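Local coordinates for YkuI protein (Bacillus subtilis, PDB 2BAS), which probably hydrolyses the second messenger cyclic di-GMP through its EAL domain, which is joined to a C-terminal signalling domain, at residues D331-I336 / G355-Q360. Numbering follows the deposited sequence.
Sequences DCSFRI and GEWIYQ
Trp357 sets CG beside its backbone N and anti to its carbonyl carbon (chi1 -72°), and with the indole swung crosswise (chi2 95°) the six-membered ring ends up against Ser333 and Phe334. Ser333 turns its hydroxyl between its own N and carbonyl carbon (chi1 57°), bringing OG to 3.7 Å from CH2 of Trp357. The rest of the contact is ring against main chain: CZ2 of Trp357 lies 3.5 Å from the carbonyl O of Ser333, and CZ3 of Trp357 is equally close, 3.5 Å, to the carbonyl O of Phe334. Both oxygens approach the ring obliquely. The amide N of Arg335 sits at the ring edge, near its plane, 4.0 Å from CH2 of Trp357. In the six-stranded antiparallel sheet of the C-terminal domain, strand 349-353 runs between strands 335-340 and 356-360, and the indole spans its width, from 356-360, outermost in this chain, to the residues leading into 335-340. NE1 of Trp357 hydrogen-bonds Thr330 OG1, which holds the five-membered ring and helps fix the rotation of the indole, while Ser333 OG makes a weak hydrogen bond to Leu329 O. Ala326 and Glu327 of helix 318-328 also touch the Trp357 side chain.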
loop_
_atom_site.group_PDB
_atom_site.type_symbol
_atom_site.label_atom_id
_atom_site.label_comp_id
_atom_site.label_asym_id
_atom_site.label_seq_id
_atom_site.Cartn_x
_atom_site.Cartn_y
_atom_site.Cartn_z
ATOM N N ASP A 331 -26.857 20.197 -6.652
ATOM C CA ASP A 331 -25.772 20.985 -6.055
ATOM C C ASP A 331 -24.656 20.168 -5.380
ATOM O O ASP A 331 -23.565 20.687 -5.169
ATOM C CB ASP A 331 -26.341 22.069 -5.121
ATOM C CG ASP A 331 -26.987 23.233 -5.898
ATOM O OD1 ASP A 331 -26.619 23.427 -7.078
ATOM O OD2 ASP A 331 -27.851 23.962 -5.344
ATOM N N CYS A 332 -24.908 18.891 -5.083
ATOM C CA CYS A 332 -23.904 18.074 -4.391
ATOM C C CYS A 332 -23.506 16.763 -5.059
ATOM O O CYS A 332 -22.904 15.905 -4.418
ATOM C CB CYS A 332 -24.332 17.800 -2.945
ATOM S SG CYS A 332 -25.927 16.983 -2.771
ATOM N N SER A 333 -23.811 16.599 -6.339
ATOM C CA SER A 333 -23.384 15.383 -7.031
ATOM C C SER A 333 -23.035 15.611 -8.503
ATOM O O SER A 333 -23.335 16.657 -9.052
ATOM C CB SER A 333 -24.399 14.234 -6.844
ATOM O OG SER A 333 -25.707 14.569 -7.283
ATOM N N PHE A 334 -22.375 14.641 -9.128
ATOM C CA PHE A 334 -22.058 14.752 -10.562
ATOM C C PHE A 334 -22.267 13.401 -11.253
ATOM O O PHE A 334 -22.256 13.311 -12.470
ATOM C CB PHE A 334 -20.642 15.315 -10.813
ATOM C CG PHE A 334 -19.540 14.317 -10.567
ATOM C CD1 PHE A 334 -18.980 13.606 -11.630
ATOM C CD2 PHE A 334 -19.073 14.079 -9.280
ATOM C CE1 PHE A 334 -17.966 12.678 -11.419
ATOM C CE2 PHE A 334 -18.071 13.160 -9.047
ATOM C CZ PHE A 334 -17.511 12.449 -10.117
ATOM N N ARG A 335 -22.480 12.358 -10.470
ATOM C CA ARG A 335 -22.835 11.046 -11.034
ATOM C C ARG A 335 -23.725 10.277 -10.075
ATOM O O ARG A 335 -23.469 10.259 -8.860
ATOM C CB ARG A 335 -21.601 10.220 -11.377
ATOM C CG ARG A 335 -21.887 9.119 -12.368
ATOM C CD ARG A 335 -20.757 8.125 -12.467
ATOM N NE ARG A 335 -19.630 8.604 -13.265
ATOM C CZ ARG A 335 -18.476 9.034 -12.759
ATOM N NH1 ARG A 335 -17.502 9.418 -13.573
ATOM N NH2 ARG A 335 -18.290 9.066 -11.444
ATOM N N ILE A 336 -24.787 9.684 -10.625
ATOM C CA ILE A 336 -25.720 8.826 -9.872
ATOM C C ILE A 336 -26.085 7.580 -10.695
ATOM O O ILE A 336 -26.331 7.690 -11.901
ATOM C CB ILE A 336 -27.001 9.598 -9.456
ATOM C CG1 ILE A 336 -26.618 10.883 -8.721
ATOM C CG2 ILE A 336 -27.920 8.735 -8.565
ATOM C CD1 ILE A 336 -27.793 11.738 -8.270
ATOM N N GLY A 355 -22.223 21.587 -15.823
ATOM C CA GLY A 355 -23.452 22.164 -15.255
ATOM C C GLY A 355 -24.806 21.654 -15.739
ATOM O O GLY A 355 -25.850 22.118 -15.262
ATOM N N GLU A 356 -24.796 20.708 -16.679
ATOM C CA GLU A 356 -26.027 20.147 -17.249
ATOM C C GLU A 356 -25.999 18.616 -17.167
ATOM O O GLU A 356 -25.010 17.987 -17.552
ATOM C CB GLU A 356 -26.202 20.597 -18.711
ATOM C CG GLU A 356 -26.075 22.106 -18.960
ATOM C CD GLU A 356 -27.356 22.898 -18.703
ATOM O OE1 GLU A 356 -27.306 24.144 -18.794
ATOM O OE2 GLU A 356 -28.414 22.290 -18.427
ATOM N N TRP A 357 -27.082 18.022 -16.664
ATOM C CA TRP A 357 -27.153 16.564 -16.474
ATOM C C TRP A 357 -27.347 15.818 -17.780
ATOM O O TRP A 357 -28.110 16.244 -18.644
ATOM C CB TRP A 357 -28.248 16.179 -15.475
ATOM C CG TRP A 357 -27.887 16.532 -14.091
ATOM C CD1 TRP A 357 -28.229 17.672 -13.415
ATOM C CD2 TRP A 357 -27.075 15.762 -13.200
ATOM N NE1 TRP A 357 -27.689 17.652 -12.150
ATOM C CE2 TRP A 357 -26.976 16.491 -11.990
ATOM C CE3 TRP A 357 -26.420 14.525 -13.301
ATOM C CZ2 TRP A 357 -26.251 16.022 -10.887
ATOM C CZ3 TRP A 357 -25.697 14.056 -12.198
ATOM C CH2 TRP A 357 -25.619 14.809 -11.008
ATOM N N ILE A 358 -26.648 14.697 -17.900
ATOM C CA ILE A 358 -26.662 13.880 -19.103
ATOM C C ILE A 358 -27.038 12.437 -18.751
ATOM O O ILE A 358 -26.951 12.041 -17.602
ATOM C CB ILE A 358 -25.303 14.023 -19.839
ATOM C CG1 ILE A 358 -25.350 15.270 -20.728
ATOM C CG2 ILE A 358 -24.946 12.790 -20.675
ATOM C CD1 ILE A 358 -23.994 15.879 -21.019
ATOM N N TYR A 359 -27.503 11.671 -19.729
ATOM C CA TYR A 359 -27.898 10.297 -19.484
ATOM C C TYR A 359 -27.096 9.347 -20.351
ATOM O O TYR A 359 -27.123 9.437 -21.581
ATOM C CB TYR A 359 -29.405 10.108 -19.710
ATOM C CG TYR A 359 -29.855 8.659 -19.682
ATOM C CD1 TYR A 359 -29.762 7.886 -18.511
ATOM C CD2 TYR A 359 -30.373 8.056 -20.822
ATOM C CE1 TYR A 359 -30.176 6.551 -18.488
ATOM C CE2 TYR A 359 -30.790 6.721 -20.807
ATOM C CZ TYR A 359 -30.688 5.979 -19.639
ATOM O OH TYR A 359 -31.107 4.661 -19.645
ATOM N N GLN A 360 -26.393 8.432 -19.694
ATOM C CA GLN A 360 -25.534 7.470 -20.372
ATOM C C GLN A 360 -26.046 6.027 -20.197
ATOM O O GLN A 360 -25.647 5.332 -19.256
ATOM C CB GLN A 360 -24.100 7.610 -19.859
ATOM C CG GLN A 360 -23.517 9.016 -19.984
ATOM C CD GLN A 360 -22.328 9.252 -19.061
ATOM O OE1 GLN A 360 -22.256 8.716 -17.953
ATOM N NE2 GLN A 360 -21.399 10.075 -19.510
#